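Side-chain contacts in nucleoside-diphosphate-sugar epimerase (PDB 2X4G), which probably acts as an NAD-dependent sugar-nucleotide epimerase or a related oxidoreductase, built round a Rossmann-type dinucleotide-binding domain: residues 319-323 against 324-328; 265-269 against 270-274. One frame throughout, in Å; residues are numbered along the deposited sequence.

Overall arrangement
Both contacts are starts of helices, where a loop or strand turns into the first turn of a helix, and they share no element. Contact 1 begins helix 323-336 and is partly buried. Leu323 and Leu327 pack on helix 248-259, and Leu323 also on strands 213-218 and 238-247. Several of its polar side chains reach charged partners in the same chain. Contact 2 joins strand 265-267 to helix 269-280 at the surface, farther from the centre of the chain. Met267, Met271 and two of its alanines pack on the second subunit. A serine caps this helix weakly through its side chain. The centres lie about 30 Å apart, and contact 2 comes first along the chain.

Contact 1: residues 319-323 against 324-328; sequences STTAL and DDTLL
After Asp324, whose OD2 forms a salt bridge with Arg254 NH1, Asp325 meets the two residues that lead into the helix. Its CB approaches Ala322 O at 3.5 Å and also meets the methyl CG2 of Thr321. Its backbone N gives a weak, bent hydrogen bond to Ala322 O, with an N-H...O angle of 123°. Thr326 follows on the next step of the turn. Its N also donates to Ala322 O, again weakly, at 3.4 Å. Ala322 is the N-cap residue, and its carbonyl therefore takes two weak bonds from the first turn. Thr321 CG2 lies 3.7 Å from Thr326 OG1, and the two side chains cross at about a right angle. This is a methyl against a hydroxyl; the hydroxyl has its hydrogen bond with Asp218 OD1. Leu327 completes the turn. Its N donates to Leu323 O at 3.0 Å in a nearly straight bond, the N-H...O angle being 176°. The two leucine side chains cross at a slant, with Leu323 CD1 4.1 Å from Leu327 CG. Leu323 CG is anti to the backbone N (chi1 -176°), which brings its branch to this crossing. Around the pair, Leu327 meets Ile255 and Leu258 of helix 248-259, and Leu323 touches Val216, His244 and Leu246 of two strands. The contact thus splits into two kinds of chemistry. The leucines join the start of the helix to helix 248-259 and the sheet by apolar packing. The polar ends of Asp324 and Thr326 have charged partners beyond the turn, and the salt bridge probably favours an ionised Asp324.

Contact 2: residues 265-269 against 270-274; sequences QPMSM and AMARA
Arg273 reaches back along the helix to Met269, one turn earlier. Its CB, CG and CD each pass about 4.1 Å from Met269 O. The chain is extended from CG to NE, which carries the guanidinium out to the Met269 side chain. There CZ lies 3.9 Å from Met269 CG, and this methylene sits over the centre of one guanidinium face. NH1 and NH2 lie at similar distances from the same carbon. With CG anti to the backbone N (chi1 -172°), Met269 holds this methylene beside its carbonyl carbon, near where the Arg273 chain passes. The backbones join as well: Arg273 N donates to Met269 O at 3.2 Å, with an N-H...O angle of 163°. Ala272 N reaches the same oxygen weakly. Before them, Ser268 is the N-cap, and its OG accepts a weak bond from Ala270 N at 3.2 Å. Met267 CE touches Ala272 CB at 4.3 Å. Both residues also pack on Leu275 of the second subunit, and Met271 meets Met267 of that subunit. The contact therefore combines a weakly capped helix start with an apolar side that serves the dimer interface, while the guanidinium meets Met269 through hydrocarbon and not through a polar bond.

Contact 1: residues 319-323 against 324-328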
loop_
_atom_site.group_PDB
_atom_site.type_symbol
_atom_site.label_atom_id
_atom_site.label_comp_id
_atom_site.label_asym_id
_atom_site.label_seq_id
_atom_site.Cartn_x
_atom_site.Cartn_y
_atom_site.Cartn_z
ATOM N N SER A 319 -20.139 -4.086 -30.710
ATOM C CA SER A 319 -19.188 -5.177 -30.850
ATOM C C SER A 319 -19.788 -6.318 -31.633
ATOM O O SER A 319 -20.985 -6.591 -31.526
ATOM C CB SER A 319 -18.770 -5.690 -29.472
ATOM O OG SER A 319 -17.763 -6.691 -29.557
ATOM N N THR A 320 -18.941 -6.959 -32.438
ATOM C CA THR A 320 -19.313 -8.156 -33.185
ATOM C C THR A 320 -18.363 -9.333 -32.923
ATOM O O THR A 320 -18.604 -10.428 -33.404
ATOM C CB THR A 320 -19.437 -7.853 -34.727
ATOM O OG1 THR A 320 -18.306 -7.130 -35.205
ATOM C CG2 THR A 320 -20.635 -7.002 -35.000
ATOM N N THR A 321 -17.322 -9.115 -32.120
ATOM C CA THR A 321 -16.249 -10.096 -31.895
ATOM C C THR A 321 -16.578 -11.019 -30.720
ATOM O O THR A 321 -16.961 -10.561 -29.665
ATOM C CB THR A 321 -14.877 -9.375 -31.640
ATOM O OG1 THR A 321 -14.651 -8.412 -32.676
ATOM C CG2 THR A 321 -13.710 -10.332 -31.625
ATOM N N ALA A 322 -16.443 -12.327 -30.918
ATOM C CA ALA A 322 -16.590 -13.286 -29.823
ATOM C C ALA A 322 -15.525 -12.984 -28.793
ATOM O O ALA A 322 -14.399 -12.659 -29.163
ATOM C CB ALA A 322 -16.435 -14.700 -30.322
ATOM N N LEU A 323 -15.891 -13.084 -27.516
ATOM C CA LEU A 323 -14.957 -12.882 -26.399
ATOM C C LEU A 323 -13.765 -13.803 -26.421
ATOM O O LEU A 323 -12.716 -13.422 -25.976
ATOM C CB LEU A 323 -15.654 -13.108 -25.057
ATOM C CG LEU A 323 -14.813 -12.829 -23.807
ATOM C CD1 LEU A 323 -14.207 -11.413 -23.859
ATOM C CD2 LEU A 323 -15.686 -13.017 -22.580
ATOM N N ASP A 324 -13.948 -15.033 -26.892
ATOM C CA ASP A 324 -12.866 -16.011 -26.919
ATOM C C ASP A 324 -11.822 -15.580 -27.925
ATOM O O ASP A 324 -10.620 -15.783 -27.701
ATOM C CB ASP A 324 -13.377 -17.397 -27.329
ATOM C CG ASP A 324 -13.965 -18.187 -26.177
ATOM O OD1 ASP A 324 -14.356 -19.355 -26.442
ATOM O OD2 ASP A 324 -14.031 -17.670 -25.029
ATOM N N ASP A 325 -12.278 -15.027 -29.048
ATOM C CA ASP A 325 -11.369 -14.589 -30.103
ATOM C C ASP A 325 -10.490 -13.453 -29.575
ATOM O O ASP A 325 -9.315 -13.373 -29.906
ATOM C CB ASP A 325 -12.137 -14.153 -31.357
ATOM C CG ASP A 325 -12.967 -15.281 -31.957
ATOM O OD1 ASP A 325 -12.423 -16.115 -32.697
ATOM O OD2 ASP A 325 -14.183 -15.351 -31.683
ATOM N N THR A 326 -11.062 -12.599 -28.730
ATOM C CA THR A 326 -10.324 -11.490 -28.133
ATOM C C THR A 326 -9.327 -12.023 -27.137
ATOM O O THR A 326 -8.147 -11.714 -27.219
ATOM C CB THR A 326 -11.247 -10.553 -27.395
ATOM O OG1 THR A 326 -12.155 -9.978 -28.327
ATOM C CG2 THR A 326 -10.474 -9.482 -26.705
ATOM N N LEU A 327 -9.801 -12.838 -26.207
ATOM C CA LEU A 327 -8.914 -13.446 -25.238
ATOM C C LEU A 327 -7.826 -14.290 -25.880
ATOM O O LEU A 327 -6.743 -14.342 -25.338
ATOM C CB LEU A 327 -9.663 -14.316 -24.228
ATOM C CG LEU A 327 -10.795 -13.670 -23.453
ATOM C CD1 LEU A 327 -11.381 -14.711 -22.522
ATOM C CD2 LEU A 327 -10.294 -12.438 -22.729
ATOM N N LEU A 328 -8.099 -14.969 -26.996
ATOM C CA LEU A 328 -7.042 -15.737 -27.690
ATOM C C LEU A 328 -6.008 -14.852 -28.386
ATOM O O LEU A 328 -4.842 -15.229 -28.491
ATOM C CB LEU A 328 -7.623 -16.736 -28.689
ATOM C CG LEU A 328 -7.935 -18.102 -28.063
ATOM C CD1 LEU A 328 -8.820 -18.951 -28.957
ATOM C CD2 LEU A 328 -6.646 -18.830 -27.736
#

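Contact 2: residues 265-269 against 270-274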
loop_
_atom_site.group_PDB
_atom_site.type_symbol
_atom_site.label_atom_id
_atom_site.label_comp_id
_atom_site.label_asym_id
_atom_site.label_seq_id
_atom_site.Cartn_x
_atom_site.Cartn_y
_atom_site.Cartn_z
ATOM N N GLN A 265 -10.003 -19.403 -7.706
ATOM C CA GLN A 265 -11.085 -19.644 -6.781
ATOM C C GLN A 265 -11.607 -18.336 -6.212
ATOM O O GLN A 265 -10.874 -17.354 -6.135
ATOM C CB GLN A 265 -10.619 -20.579 -5.655
ATOM C CG GLN A 265 -9.916 -21.878 -6.127
ATOM C CD GLN A 265 -10.793 -22.789 -7.024
ATOM O OE1 GLN A 265 -11.878 -22.403 -7.489
ATOM N NE2 GLN A 265 -10.308 -24.011 -7.266
ATOM N N PRO A 266 -12.891 -18.319 -5.821
ATOM C CA PRO A 266 -13.470 -17.089 -5.321
ATOM C C PRO A 266 -12.887 -16.734 -3.987
ATOM O O PRO A 266 -12.509 -17.610 -3.219
ATOM C CB PRO A 266 -14.964 -17.410 -5.158
ATOM C CG PRO A 266 -15.139 -18.823 -5.527
ATOM C CD PRO A 266 -13.800 -19.461 -5.642
ATOM N N MET A 267 -12.814 -15.446 -3.726
ATOM C CA MET A 267 -12.345 -14.972 -2.467
ATOM C C MET A 267 -13.352 -13.973 -1.964
ATOM O O MET A 267 -13.744 -13.062 -2.686
ATOM C CB MET A 267 -10.994 -14.324 -2.643
ATOM C CG MET A 267 -10.270 -14.109 -1.343
ATOM S SD MET A 267 -8.766 -13.196 -1.640
ATOM C CE MET A 267 -9.482 -11.632 -2.151
ATOM N N SER A 268 -13.767 -14.172 -0.720
ATOM C CA SER A 268 -14.804 -13.369 -0.077
ATOM C C SER A 268 -14.453 -11.883 -0.053
ATOM O O SER A 268 -13.285 -11.502 -0.051
ATOM C CB SER A 268 -15.033 -13.880 1.354
ATOM O OG SER A 268 -15.877 -13.022 2.082
ATOM N N MET A 269 -15.481 -11.050 -0.051
ATOM C CA MET A 269 -15.288 -9.620 0.054
ATOM C C MET A 269 -14.826 -9.258 1.457
ATOM O O MET A 269 -13.962 -8.398 1.631
ATOM C CB MET A 269 -16.590 -8.887 -0.255
ATOM C CG MET A 269 -16.423 -7.373 -0.364
ATOM S SD MET A 269 -15.241 -6.939 -1.640
ATOM C CE MET A 269 -16.139 -7.589 -3.061
ATOM N N ALA A 270 -15.417 -9.915 2.449
ATOM C CA ALA A 270 -15.011 -9.758 3.840
ATOM C C ALA A 270 -13.545 -10.155 4.055
ATOM O O ALA A 270 -12.831 -9.525 4.849
ATOM C CB ALA A 270 -15.917 -10.581 4.747
ATOM N N MET A 271 -13.099 -11.185 3.334
ATOM C CA MET A 271 -11.734 -11.680 3.455
ATOM C C MET A 271 -10.747 -10.730 2.810
ATOM O O MET A 271 -9.563 -10.797 3.093
ATOM C CB MET A 271 -11.609 -13.056 2.816
ATOM C CG MET A 271 -10.712 -14.020 3.571
ATOM S SD MET A 271 -11.324 -15.725 3.421
ATOM C CE MET A 271 -10.575 -16.570 4.823
ATOM N N ALA A 272 -11.242 -9.858 1.935
ATOM C CA ALA A 272 -10.440 -8.802 1.318
ATOM C C ALA A 272 -10.228 -7.642 2.275
ATOM O O ALA A 272 -9.116 -7.146 2.422
ATOM C CB ALA A 272 -11.100 -8.313 0.038
ATOM N N ARG A 273 -11.302 -7.208 2.926
ATOM C CA ARG A 273 -11.205 -6.159 3.957
ATOM C C ARG A 273 -10.410 -6.612 5.175
ATOM O O ARG A 273 -9.680 -5.819 5.772
ATOM C CB ARG A 273 -12.591 -5.695 4.402
ATOM C CG ARG A 273 -13.234 -4.732 3.429
ATOM C CD ARG A 273 -14.749 -4.777 3.494
ATOM N NE ARG A 273 -15.325 -4.112 2.326
ATOM C CZ ARG A 273 -16.602 -4.195 1.951
ATOM N NH1 ARG A 273 -17.477 -4.920 2.653
ATOM N NH2 ARG A 273 -17.004 -3.547 0.861
ATOM N N ALA A 274 -10.564 -7.884 5.541
ATOM C CA ALA A 274 -9.822 -8.461 6.658
ATOM C C ALA A 274 -8.305 -8.462 6.426
ATOM O O ALA A 274 -7.545 -8.484 7.391
ATOM C CB ALA A 274 -10.316 -9.866 6.962
#